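Local coordinates for protein nicotinate-nucleotide--dimethylbenzimidazole phosphoribosyltransferase (Thermus thermophilus HB8, PDB 1WX1) that probably catalyses phosphoribosyl transfer from nicotinate mononucleotide to 5,6-dimethylbenzimidazole, giving alpha-ribazole 5'-phosphate for cobalamin biosynthesis, at residues 142-147 / 236-241; 158-163 / 231-236; 24-29 / 316-321; 30-35 / 271-276; 70-75 / 105-110. One frame throughout, in Å; residues are numbered along the deposited sequence.

Overall arrangement
Contacts 2 and 4 reach the parallel six-stranded Rossmann-type sheet, contact 1 pairs two helices beside it, contact 5 fixes a loop leading to its edge strand 113-115, and contact 3 joins a helix near the N terminus to one near the C terminus. Contacts 1 and 2, their centres about 7 Å apart, touch and share I236 on helix 228-242. Contacts 3 and 4, with centres about 9 Å apart, share helix 24-37 and enclose the other three in sequence. Contact 5 closes before contact 1 opens and lies about 38 Å from contact 3, centre to centre, across the chain's middle. Contacts 3 and 5 both reach the second subunit.

Contact 1: 142-147 / 236-241; sequences AGREAA and IYLEGY
R144 and E239 cross at about a right angle where helix 133-152 packs on helix 228-242. Extended from CG to NE, the arginine reaches E239 on the other helix. The glutamate is bent: CG stands anti to the backbone N (chi1 -174°), then the chain turns at chi2. R144 NH1 donates to E239 OE1 at 3.0 Å, a salt bridge made through one oxygen. OE1 lies in the guanidinium plane; NH1 meets it on the anti side, out of the carboxylate plane, in a bent bond, and the two flat groups stand 82° apart. L238 CB lies over one guanidinium face near the rim, 3.9 Å from R144 NH2. Beside this pair the backbones close in at small residues: G143 CA is 4.6 Å from I236 CA, and G143 O touches I236 CG1 at 3.4 Å. The short A147 CB fits between I236 O (3.6 Å) and E239 CB (3.7 Å). G143 and A147 thus allow a close helix crossing (48° between directions, axes 7.5 Å apart) beside strand 157-163, on which A147 and I236 also pack. R144 NH1 also pairs with E242, and E239 OE2 with R148, a chain of salt bridges beside the buried apolar seam. Such compensation probably keeps all four charged.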
# COMPACT_ATOMS: atom_id res chain seq x y z
N ALA A 142 -24.11 -9.75 17.50
CA ALA A 142 -23.86 -8.32 17.60
C ALA A 142 -22.94 -7.92 16.45
O ALA A 142 -23.06 -6.83 15.90
CB ALA A 142 -23.20 -7.98 18.96
N GLY A 143 -22.02 -8.82 16.10
CA GLY A 143 -21.11 -8.57 15.00
C GLY A 143 -21.88 -8.50 13.68
O GLY A 143 -21.63 -7.62 12.85
N ARG A 144 -22.80 -9.44 13.47
CA ARG A 144 -23.61 -9.43 12.25
C ARG A 144 -24.40 -8.13 12.17
O ARG A 144 -24.48 -7.51 11.11
CB ARG A 144 -24.61 -10.60 12.25
CG ARG A 144 -24.03 -11.96 11.90
CD ARG A 144 -25.14 -13.01 11.99
NE ARG A 144 -24.76 -14.30 11.43
CZ ARG A 144 -24.68 -14.57 10.13
NH1 ARG A 144 -24.94 -13.63 9.23
NH2 ARG A 144 -24.34 -15.79 9.73
N GLU A 145 -25.00 -7.72 13.28
CA GLU A 145 -25.81 -6.50 13.33
C GLU A 145 -25.01 -5.26 12.92
O GLU A 145 -25.49 -4.45 12.12
CB GLU A 145 -26.37 -6.29 14.74
CG GLU A 145 -27.48 -5.23 14.80
CD GLU A 145 -27.93 -4.91 16.22
OE1 GLU A 145 -27.70 -5.74 17.13
OE2 GLU A 145 -28.53 -3.84 16.43
N ALA A 146 -23.81 -5.12 13.47
CA ALA A 146 -22.97 -3.98 13.16
C ALA A 146 -22.56 -3.98 11.68
O ALA A 146 -22.56 -2.93 11.03
CB ALA A 146 -21.73 -3.97 14.06
N ALA A 147 -22.23 -5.15 11.15
CA ALA A 147 -21.84 -5.26 9.75
C ALA A 147 -23.02 -4.91 8.84
O ALA A 147 -22.85 -4.23 7.83
CB ALA A 147 -21.34 -6.67 9.44
N ILE A 236 -19.03 -10.25 12.00
CA ILE A 236 -18.88 -9.18 11.03
C ILE A 236 -18.56 -9.76 9.66
O ILE A 236 -19.17 -9.39 8.66
CB ILE A 236 -17.76 -8.20 11.47
CG1 ILE A 236 -18.21 -7.44 12.72
CG2 ILE A 236 -17.39 -7.24 10.32
CD1 ILE A 236 -17.08 -6.71 13.44
N TYR A 237 -17.61 -10.70 9.62
CA TYR A 237 -17.23 -11.31 8.35
C TYR A 237 -18.30 -12.23 7.77
O TYR A 237 -18.49 -12.27 6.55
CB TYR A 237 -15.89 -12.06 8.50
CG TYR A 237 -14.68 -11.13 8.58
CD1 TYR A 237 -13.79 -11.20 9.65
CD2 TYR A 237 -14.44 -10.19 7.58
CE1 TYR A 237 -12.70 -10.35 9.73
CE2 TYR A 237 -13.34 -9.33 7.65
CZ TYR A 237 -12.47 -9.42 8.74
OH TYR A 237 -11.41 -8.55 8.83
N LEU A 238 -19.01 -12.96 8.62
CA LEU A 238 -20.07 -13.85 8.15
C LEU A 238 -21.16 -13.04 7.46
O LEU A 238 -21.70 -13.45 6.43
CB LEU A 238 -20.68 -14.64 9.32
CG LEU A 238 -19.82 -15.75 9.92
CD1 LEU A 238 -20.51 -16.33 11.15
CD2 LEU A 238 -19.58 -16.83 8.86
N GLU A 239 -21.47 -11.88 8.03
CA GLU A 239 -22.50 -11.00 7.47
C GLU A 239 -22.02 -10.38 6.16
O GLU A 239 -22.79 -10.28 5.19
CB GLU A 239 -22.84 -9.89 8.48
CG GLU A 239 -24.01 -8.99 8.07
CD GLU A 239 -25.35 -9.73 8.07
OE1 GLU A 239 -25.48 -10.73 8.80
OE2 GLU A 239 -26.28 -9.28 7.36
N GLY A 240 -20.76 -9.95 6.13
CA GLY A 240 -20.21 -9.37 4.92
C GLY A 240 -20.16 -10.42 3.82
O GLY A 240 -20.44 -10.14 2.66
N TYR A 241 -19.79 -11.64 4.21
CA TYR A 241 -19.71 -12.76 3.28
C TYR A 241 -21.06 -13.01 2.61
O TYR A 241 -21.16 -13.11 1.38
CB TYR A 241 -19.27 -14.02 4.04
CG TYR A 241 -19.41 -15.32 3.28
CD1 TYR A 241 -18.81 -15.49 2.03
CD2 TYR A 241 -20.10 -16.40 3.83
CE1 TYR A 241 -18.91 -16.70 1.34
CE2 TYR A 241 -20.20 -17.61 3.15
CZ TYR A 241 -19.60 -17.76 1.92
OH TYR A 241 -19.69 -18.96 1.26

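Contact 2: 158-163 / 231-236; sequences LAAGDM and VAIAGI
A160 packs on I233 and I236 where helix 228-242 lies against strand 157-163 in a Rossmann-type fold, a parallel sheet of order 3-2-1-4-5-6. Helix and strand run antiparallel, at 173°, as expected in a beta-alpha-beta crossover; here the connection to the adjacent strand 247-249 also holds several other helices. The apolar contacts come first. The single CB of A160 lets the helix side chains come close to the strand and meets I233 CG2 at 3.9 Å and I236 CG2 at 4.1 Å. Both of these branches stand anti to their backbone N. L158 crosses I236 at about a right angle, L158 CD2 lying 4.0 Å from I236 CG2. A second group of contacts sets methyls against backbone oxygens: L158 CD2 also lies 3.7 Å from I236 O. No hydrogen bond links the two segments. D162 holds CG in the crowded position between N and carbonyl carbon (chi1 67°), and its carboxylate accepts from N167 ND2 and from the backbone N of E304, the predicted proton acceptor. This probably helps position the active-site loop. I233 closes the contact with its long branch, CD1 lying 3.7 Å from G161 O and 4.0 Å from D162 CB.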
# COMPACT_ATOMS: atom_id res chain seq x y z
N LEU A 158 -15.72 -4.40 3.19
CA LEU A 158 -15.81 -4.43 4.64
C LEU A 158 -14.59 -4.98 5.35
O LEU A 158 -14.03 -6.00 4.95
CB LEU A 158 -17.04 -5.25 5.02
CG LEU A 158 -17.42 -5.40 6.49
CD1 LEU A 158 -17.82 -4.04 7.05
CD2 LEU A 158 -18.56 -6.40 6.61
N ALA A 159 -14.18 -4.29 6.41
CA ALA A 159 -13.05 -4.73 7.21
C ALA A 159 -13.49 -4.79 8.66
O ALA A 159 -14.50 -4.19 9.03
CB ALA A 159 -11.89 -3.75 7.06
N ALA A 160 -12.75 -5.53 9.48
CA ALA A 160 -13.07 -5.62 10.89
C ALA A 160 -11.84 -5.10 11.63
O ALA A 160 -10.72 -5.20 11.12
CB ALA A 160 -13.37 -7.06 11.30
N GLY A 161 -12.07 -4.54 12.80
CA GLY A 161 -10.99 -4.03 13.62
C GLY A 161 -11.19 -4.57 15.03
O GLY A 161 -12.29 -4.98 15.39
N ASP A 162 -10.12 -4.57 15.82
CA ASP A 162 -10.19 -5.07 17.19
C ASP A 162 -9.65 -4.06 18.20
O ASP A 162 -8.77 -3.27 17.90
CB ASP A 162 -9.32 -6.32 17.32
CG ASP A 162 -7.85 -6.00 17.16
OD1 ASP A 162 -7.45 -5.55 16.06
OD2 ASP A 162 -7.08 -6.18 18.14
N MET A 163 -10.20 -4.10 19.40
CA MET A 163 -9.71 -3.26 20.48
C MET A 163 -10.00 -4.01 21.76
O MET A 163 -11.16 -4.23 22.12
CB MET A 163 -10.40 -1.89 20.50
CG MET A 163 -9.83 -0.93 21.57
SD MET A 163 -8.03 -0.58 21.43
CE MET A 163 -7.43 -1.06 23.07
N VAL A 231 -15.19 -13.14 18.61
CA VAL A 231 -16.38 -13.84 18.14
C VAL A 231 -17.24 -12.84 17.35
O VAL A 231 -17.84 -13.20 16.34
CB VAL A 231 -17.18 -14.40 19.33
CG1 VAL A 231 -18.48 -15.03 18.83
CG2 VAL A 231 -16.34 -15.43 20.07
N ALA A 232 -17.31 -11.60 17.83
CA ALA A 232 -18.08 -10.57 17.14
C ALA A 232 -17.46 -10.34 15.76
O ALA A 232 -18.18 -10.11 14.78
CB ALA A 232 -18.07 -9.27 17.94
N ILE A 233 -16.14 -10.40 15.69
CA ILE A 233 -15.44 -10.20 14.43
C ILE A 233 -15.83 -11.30 13.44
O ILE A 233 -15.99 -11.04 12.24
CB ILE A 233 -13.92 -10.12 14.66
CG1 ILE A 233 -13.60 -8.74 15.25
CG2 ILE A 233 -13.16 -10.36 13.35
CD1 ILE A 233 -12.21 -8.61 15.84
N ALA A 234 -16.01 -12.52 13.93
CA ALA A 234 -16.43 -13.62 13.07
C ALA A 234 -17.82 -13.27 12.51
O ALA A 234 -18.11 -13.53 11.34
CB ALA A 234 -16.50 -14.91 13.86
N GLY A 235 -18.66 -12.66 13.35
CA GLY A 235 -19.99 -12.27 12.92
C GLY A 235 -19.95 -11.20 11.85
O GLY A 235 -20.75 -11.21 10.91
N ILE A 236 -19.03 -10.25 12.00
CA ILE A 236 -18.88 -9.18 11.03
C ILE A 236 -18.56 -9.76 9.66
O ILE A 236 -19.17 -9.39 8.66
CB ILE A 236 -17.76 -8.20 11.47
CG1 ILE A 236 -18.21 -7.44 12.72
CG2 ILE A 236 -17.39 -7.24 10.32
CD1 ILE A 236 -17.08 -6.71 13.44

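Contact 3: 24-29 / 316-321; sequences GYLEEV and RAAARI
V29 and A318 form the tightest touch here, V29 CG1 lying 3.5 Å from A318 CB. That branch is the one anti to the backbone N (chi1 175°). A318 is small enough for helix 24-37 to come close: A318 CA is 5.4 Å from L26 CA, and A318 CB rests 3.7 Å from L26 O. I321 fills the other flank: its extended long branch ends in CD1, which meets L26 CB at 3.9 Å and L26 O at 3.8 Å. The leucine tip adds a looser contact, L26 CD2 to A318 CB at 4.4 Å. No hydrogen bond crosses the interface; it is apolar packing of branched side chains round an alanine.

In the next shell, Y25 lays one ring face against V29 CG2, toward the ring's rim, within the same helix. The CB of E27 points away from helix 306-321; its OE1 accepts from L23 N and pairs with K18, which ties this part of the chain to the residues before it. I321 is backed by L16 and L23. From the second subunit, L310 packs on L26 and A317, F88 packs on I321, and Q87 hydrogen-bonds to R320. The helix axes approach to 8.3 Å at 78°, so helix 24-37 lies nearly crosswise on the C-terminal end of helix 306-321, with M13 of helix 3-14 packing on I321 and the dimer partner closing over the junction.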
# COMPACT_ATOMS: atom_id res chain seq x y z
N GLY A 24 1.77 -7.07 -11.37
CA GLY A 24 1.98 -8.04 -10.31
C GLY A 24 0.81 -8.61 -9.53
O GLY A 24 -0.20 -9.04 -10.11
N TYR A 25 0.94 -8.63 -8.21
CA TYR A 25 -0.09 -9.19 -7.34
C TYR A 25 -1.45 -8.50 -7.43
O TYR A 25 -2.46 -9.10 -7.09
CB TYR A 25 0.37 -9.18 -5.89
CG TYR A 25 -0.63 -9.82 -4.94
CD1 TYR A 25 -0.94 -9.22 -3.72
CD2 TYR A 25 -1.29 -11.00 -5.29
CE1 TYR A 25 -1.89 -9.78 -2.87
CE2 TYR A 25 -2.25 -11.57 -4.44
CZ TYR A 25 -2.54 -10.95 -3.23
OH TYR A 25 -3.48 -11.48 -2.38
N LEU A 26 -1.47 -7.26 -7.89
CA LEU A 26 -2.75 -6.55 -7.99
C LEU A 26 -3.64 -7.15 -9.07
O LEU A 26 -4.86 -7.00 -9.02
CB LEU A 26 -2.52 -5.06 -8.27
CG LEU A 26 -1.89 -4.25 -7.14
CD1 LEU A 26 -1.85 -2.77 -7.52
CD2 LEU A 26 -2.70 -4.44 -5.85
N GLU A 27 -3.05 -7.84 -10.04
CA GLU A 27 -3.85 -8.45 -11.10
C GLU A 27 -4.72 -9.57 -10.52
O GLU A 27 -5.89 -9.69 -10.87
CB GLU A 27 -2.95 -9.00 -12.21
CG GLU A 27 -2.06 -7.93 -12.85
CD GLU A 27 -1.34 -8.42 -14.10
OE1 GLU A 27 -0.49 -7.67 -14.63
OE2 GLU A 27 -1.63 -9.54 -14.56
N GLU A 28 -4.15 -10.37 -9.63
CA GLU A 28 -4.91 -11.46 -9.02
C GLU A 28 -6.05 -10.87 -8.18
O GLU A 28 -7.16 -11.40 -8.16
CB GLU A 28 -4.00 -12.31 -8.12
CG GLU A 28 -4.65 -13.60 -7.64
CD GLU A 28 -3.67 -14.53 -6.94
OE1 GLU A 28 -2.53 -14.65 -7.43
OE2 GLU A 28 -4.04 -15.14 -5.91
N VAL A 29 -5.76 -9.78 -7.49
CA VAL A 29 -6.75 -9.10 -6.67
C VAL A 29 -7.92 -8.66 -7.55
O VAL A 29 -9.08 -8.89 -7.22
CB VAL A 29 -6.14 -7.86 -5.97
CG1 VAL A 29 -7.22 -7.10 -5.21
CG2 VAL A 29 -5.02 -8.29 -5.01
N ARG A 316 -9.23 -0.78 -4.41
CA ARG A 316 -9.95 0.05 -5.38
C ARG A 316 -9.12 0.18 -6.66
O ARG A 316 -9.66 0.08 -7.77
CB ARG A 316 -10.22 1.45 -4.81
CG ARG A 316 -11.10 1.45 -3.57
CD ARG A 316 -11.67 2.82 -3.29
NE ARG A 316 -12.48 2.82 -2.07
CZ ARG A 316 -12.01 3.13 -0.87
NH1 ARG A 316 -10.74 3.49 -0.71
NH2 ARG A 316 -12.82 3.08 0.19
N ALA A 317 -7.82 0.39 -6.50
CA ALA A 317 -6.92 0.51 -7.64
C ALA A 317 -6.95 -0.78 -8.46
O ALA A 317 -7.00 -0.75 -9.68
CB ALA A 317 -5.50 0.78 -7.16
N ALA A 318 -6.91 -1.91 -7.76
CA ALA A 318 -6.93 -3.21 -8.41
C ALA A 318 -8.19 -3.36 -9.27
O ALA A 318 -8.12 -3.82 -10.41
CB ALA A 318 -6.88 -4.32 -7.36
N ALA A 319 -9.34 -2.96 -8.72
CA ALA A 319 -10.59 -3.06 -9.46
C ALA A 319 -10.55 -2.25 -10.76
O ALA A 319 -11.07 -2.69 -11.79
CB ALA A 319 -11.75 -2.59 -8.59
N ARG A 320 -9.91 -1.08 -10.71
CA ARG A 320 -9.81 -0.21 -11.89
C ARG A 320 -8.92 -0.77 -13.00
O ARG A 320 -9.02 -0.34 -14.15
CB ARG A 320 -9.28 1.17 -11.48
CG ARG A 320 -10.18 1.93 -10.51
CD ARG A 320 -11.58 2.11 -11.06
NE ARG A 320 -11.59 2.74 -12.38
CZ ARG A 320 -12.69 3.08 -13.04
NH1 ARG A 320 -13.88 2.86 -12.50
NH2 ARG A 320 -12.61 3.65 -14.24
N ILE A 321 -8.05 -1.72 -12.68
CA ILE A 321 -7.18 -2.30 -13.70
C ILE A 321 -7.99 -2.82 -14.88
O ILE A 321 -7.64 -2.60 -16.04
CB ILE A 321 -6.33 -3.47 -13.14
CG1 ILE A 321 -5.31 -2.94 -12.13
CG2 ILE A 321 -5.60 -4.17 -14.29
CD1 ILE A 321 -4.53 -4.03 -11.42

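Contact 4: 30-35 / 271-276; sequences ALRLAA and HLFAGH
R32 of helix 24-37 reaches F273 and the backbone of L272 on strand 272-274, the outermost strand at one end of this chain's Rossmann-type parallel sheet. The two side chains point toward each other, tip to tip. At its base, R32 CB touches the end of the ring, 3.7 Å from F273 CZ. CD passes near CE1, and the chain then bends at chi3, which sets NE 4.1 Å from F273 CE1. The guanidinium lies flat on the ring, planes 22° apart, with CZ 4.1 Å from the ring centroid: a stacked cation-pi pair. NH1 sits over the face, offset toward the rim, 3.5 Å from F273 CD1. At its outer edge the group holds L272 O end-on with NH1 (2.8 Å) and NH2 (2.7 Å), both bonds bent (133° and 142°), as expected when two nitrogens converge on one oxygen. NH2 also bonds to D270 O. Arginine suits the place because its plane covers an aromatic face while its edge supplies N-H groups to backbone oxygens, which fixes the guanidinium's rotation. V29 and L36 also pack on the phenylalanine. L33 completes the clasp, crossing the ring obliquely, its CD2 3.7 Å from F273 CZ.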
# COMPACT_ATOMS: atom_id res chain seq x y z
N ALA A 30 -7.60 -8.03 -8.67
CA ALA A 30 -8.62 -7.56 -9.61
C ALA A 30 -9.52 -8.71 -10.07
O ALA A 30 -10.75 -8.58 -10.10
CB ALA A 30 -7.95 -6.90 -10.83
N LEU A 31 -8.91 -9.83 -10.43
CA LEU A 31 -9.67 -10.98 -10.89
C LEU A 31 -10.61 -11.51 -9.81
O LEU A 31 -11.74 -11.89 -10.10
CB LEU A 31 -8.72 -12.10 -11.33
CG LEU A 31 -7.75 -11.73 -12.46
CD1 LEU A 31 -6.84 -12.92 -12.74
CD2 LEU A 31 -8.54 -11.35 -13.70
N ARG A 32 -10.14 -11.54 -8.57
CA ARG A 32 -10.98 -12.02 -7.49
C ARG A 32 -12.15 -11.07 -7.28
O ARG A 32 -13.28 -11.51 -7.09
CB ARG A 32 -10.16 -12.16 -6.20
CG ARG A 32 -9.06 -13.22 -6.27
CD ARG A 32 -8.38 -13.40 -4.91
NE ARG A 32 -9.34 -13.81 -3.90
CZ ARG A 32 -9.19 -13.60 -2.59
NH1 ARG A 32 -8.11 -12.97 -2.13
NH2 ARG A 32 -10.13 -14.01 -1.75
N LEU A 33 -11.87 -9.77 -7.32
CA LEU A 33 -12.92 -8.77 -7.15
C LEU A 33 -13.98 -8.92 -8.24
O LEU A 33 -15.19 -8.86 -7.96
CB LEU A 33 -12.32 -7.37 -7.18
CG LEU A 33 -11.43 -7.05 -5.97
CD1 LEU A 33 -10.74 -5.70 -6.16
CD2 LEU A 33 -12.29 -7.05 -4.70
N ALA A 34 -13.54 -9.12 -9.47
CA ALA A 34 -14.47 -9.29 -10.59
C ALA A 34 -15.36 -10.50 -10.36
O ALA A 34 -16.58 -10.43 -10.55
CB ALA A 34 -13.70 -9.45 -11.90
N ALA A 35 -14.76 -11.61 -9.94
CA ALA A 35 -15.50 -12.84 -9.70
C ALA A 35 -16.50 -12.67 -8.55
O ALA A 35 -17.61 -13.19 -8.60
CB ALA A 35 -14.54 -13.98 -9.40
N HIS A 271 -13.79 -14.77 -0.18
CA HIS A 271 -14.12 -13.35 -0.11
C HIS A 271 -13.09 -12.54 0.68
O HIS A 271 -13.19 -11.31 0.75
CB HIS A 271 -15.48 -13.15 0.56
CG HIS A 271 -16.64 -13.50 -0.32
ND1 HIS A 271 -17.60 -12.57 -0.67
CD2 HIS A 271 -17.01 -14.66 -0.90
CE1 HIS A 271 -18.51 -13.16 -1.43
NE2 HIS A 271 -18.17 -14.43 -1.58
N LEU A 272 -12.11 -13.23 1.26
CA LEU A 272 -11.08 -12.58 2.07
C LEU A 272 -9.85 -12.06 1.33
O LEU A 272 -9.33 -12.71 0.42
CB LEU A 272 -10.59 -13.52 3.17
CG LEU A 272 -11.56 -14.01 4.25
CD1 LEU A 272 -10.81 -14.92 5.23
CD2 LEU A 272 -12.15 -12.81 4.98
N PHE A 273 -9.40 -10.89 1.75
CA PHE A 273 -8.21 -10.25 1.21
C PHE A 273 -7.36 -9.86 2.42
O PHE A 273 -7.86 -9.21 3.35
CB PHE A 273 -8.59 -9.00 0.42
CG PHE A 273 -9.32 -9.30 -0.86
CD1 PHE A 273 -8.62 -9.46 -2.05
CD2 PHE A 273 -10.70 -9.47 -0.86
CE1 PHE A 273 -9.29 -9.79 -3.24
CE2 PHE A 273 -11.38 -9.81 -2.03
CZ PHE A 273 -10.67 -9.97 -3.22
N ALA A 274 -6.10 -10.27 2.43
CA ALA A 274 -5.23 -9.94 3.55
C ALA A 274 -4.68 -8.53 3.37
O ALA A 274 -3.85 -8.28 2.49
CB ALA A 274 -4.09 -10.95 3.65
N GLY A 275 -5.16 -7.61 4.21
CA GLY A 275 -4.71 -6.23 4.13
C GLY A 275 -3.22 -6.05 4.32
O GLY A 275 -2.56 -5.37 3.54
N HIS A 276 -2.67 -6.66 5.37
CA HIS A 276 -1.24 -6.54 5.63
C HIS A 276 -0.72 -7.71 6.45
O HIS A 276 -1.46 -8.63 6.80
CB HIS A 276 -0.94 -5.24 6.39
CG HIS A 276 -1.37 -5.27 7.82
ND1 HIS A 276 -0.58 -4.79 8.84
CD2 HIS A 276 -2.51 -5.71 8.41
CE1 HIS A 276 -1.21 -4.94 10.00
NE2 HIS A 276 -2.38 -5.50 9.76

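Contact 5: 70-75 / 105-110; sequences VTRQMV and GELPDH
R72 and V75, one turn apart on helix 70-79, hold E106 and L107 in a helix-to-loop contact that is polar at its outer side and apolar within. The loop joins strand 94-100 to strand 113-115, the outermost strand at its end of the parallel sheet within this chain, and the contact is partly buried. R72 holds CG anti to the backbone N (chi1 176°), and the extended chain brings NE to the loop backbone. It grips E106 O side-on with two nitrogens. NE donates at 2.8 Å with an N-H...O angle of 152°, and NH2 at 3.0 Å with a more bent 138°. The oxygen lies close to the guanidinium plane; NH2 sits nearly along the C=O axis, while NE is tilted from the carbonyl plane. G105 meets the aliphatic part of the arginine, its CA 4.0 Å from R72 CD. Its positive phi and the closeness of that chain both suit a residue with no side chain.

Deeper in, R72 and L107 slide past each other in opposite directions, R72 CG lying 4.1 Å from L107 CD2. V75 crosses L107 at about a right angle, its CG1 3.8 Å from L107 CD1. V98 packs on V75, and L76 on L107. The loop has further ties, L107 O to K115 and G105 O to K117. R72 thus binds the carbonyl of E106 and not its carboxylate: two N-H groups hold the loop backbone and, since the acceptor is neutral, probably leave the arginine's charge uncompensated by this bond.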
# COMPACT_ATOMS: atom_id res chain seq x y z
N VAL A 70 -7.57 0.84 29.39
CA VAL A 70 -7.24 1.38 28.07
C VAL A 70 -8.24 0.99 26.98
O VAL A 70 -8.46 1.76 26.04
CB VAL A 70 -5.81 0.97 27.65
CG1 VAL A 70 -5.54 1.40 26.21
CG2 VAL A 70 -4.79 1.63 28.59
N THR A 71 -8.85 -0.18 27.10
CA THR A 71 -9.83 -0.60 26.09
C THR A 71 -10.97 0.42 26.02
O THR A 71 -11.29 0.93 24.95
CB THR A 71 -10.44 -1.98 26.43
OG1 THR A 71 -9.38 -2.95 26.55
CG2 THR A 71 -11.40 -2.43 25.34
N ARG A 72 -11.58 0.71 27.16
CA ARG A 72 -12.67 1.67 27.21
C ARG A 72 -12.21 3.07 26.79
O ARG A 72 -12.92 3.77 26.06
CB ARG A 72 -13.26 1.73 28.62
CG ARG A 72 -14.34 2.78 28.76
CD ARG A 72 -15.05 2.71 30.11
NE ARG A 72 -16.03 3.79 30.21
CZ ARG A 72 -15.71 5.06 30.44
NH1 ARG A 72 -14.44 5.41 30.60
NH2 ARG A 72 -16.66 5.98 30.46
N GLN A 73 -11.04 3.48 27.25
CA GLN A 73 -10.52 4.79 26.91
C GLN A 73 -10.27 4.89 25.41
O GLN A 73 -10.51 5.93 24.81
CB GLN A 73 -9.22 5.05 27.68
CG GLN A 73 -9.39 4.96 29.19
CD GLN A 73 -8.07 5.07 29.91
OE1 GLN A 73 -7.03 4.67 29.39
NE2 GLN A 73 -8.10 5.61 31.13
N MET A 74 -9.80 3.81 24.80
CA MET A 74 -9.55 3.83 23.36
C MET A 74 -10.86 3.87 22.59
O MET A 74 -10.92 4.47 21.52
CB MET A 74 -8.70 2.63 22.94
CG MET A 74 -7.22 2.83 23.22
SD MET A 74 -6.54 4.28 22.36
CE MET A 74 -6.80 3.79 20.64
N VAL A 75 -11.90 3.23 23.12
CA VAL A 75 -13.20 3.28 22.45
C VAL A 75 -13.64 4.73 22.41
O VAL A 75 -14.12 5.22 21.38
CB VAL A 75 -14.27 2.44 23.18
CG1 VAL A 75 -15.66 2.80 22.66
CG2 VAL A 75 -14.01 0.95 22.93
N GLY A 105 -17.15 -1.12 31.98
CA GLY A 105 -17.52 0.28 32.14
C GLY A 105 -18.58 0.73 31.17
O GLY A 105 -18.83 0.08 30.16
N GLU A 106 -19.21 1.87 31.46
CA GLU A 106 -20.27 2.38 30.60
C GLU A 106 -19.78 3.31 29.50
O GLU A 106 -18.76 3.99 29.63
CB GLU A 106 -21.32 3.12 31.44
CG GLU A 106 -21.85 2.32 32.61
CD GLU A 106 -22.99 3.02 33.30
OE1 GLU A 106 -22.97 4.27 33.39
OE2 GLU A 106 -23.92 2.32 33.78
N LEU A 107 -20.53 3.35 28.40
CA LEU A 107 -20.21 4.20 27.27
C LEU A 107 -21.43 5.05 26.93
O LEU A 107 -22.56 4.64 27.17
CB LEU A 107 -19.82 3.35 26.05
CG LEU A 107 -18.49 2.59 26.10
CD1 LEU A 107 -18.42 1.59 24.95
CD2 LEU A 107 -17.33 3.57 26.02
N PRO A 108 -21.21 6.26 26.38
CA PRO A 108 -22.33 7.13 26.03
C PRO A 108 -22.97 6.73 24.70
O PRO A 108 -22.31 6.14 23.85
CB PRO A 108 -21.68 8.50 25.94
CG PRO A 108 -20.33 8.16 25.34
CD PRO A 108 -19.92 6.93 26.13
N ASP A 109 -24.26 7.03 24.53
CA ASP A 109 -24.94 6.74 23.28
C ASP A 109 -24.24 7.59 22.21
O ASP A 109 -23.98 8.77 22.43
CB ASP A 109 -26.41 7.15 23.37
CG ASP A 109 -27.22 6.22 24.26
OD1 ASP A 109 -28.35 6.60 24.63
OD2 ASP A 109 -26.74 5.11 24.58
N HIS A 110 -23.94 6.99 21.07
CA HIS A 110 -23.26 7.70 19.99
C HIS A 110 -23.67 7.06 18.65
O HIS A 110 -23.78 5.84 18.55
CB HIS A 110 -21.74 7.60 20.21
CG HIS A 110 -20.93 8.40 19.24
ND1 HIS A 110 -20.83 8.07 17.91
CD2 HIS A 110 -20.15 9.49 19.42
CE1 HIS A 110 -20.03 8.94 17.30
NE2 HIS A 110 -19.61 9.81 18.20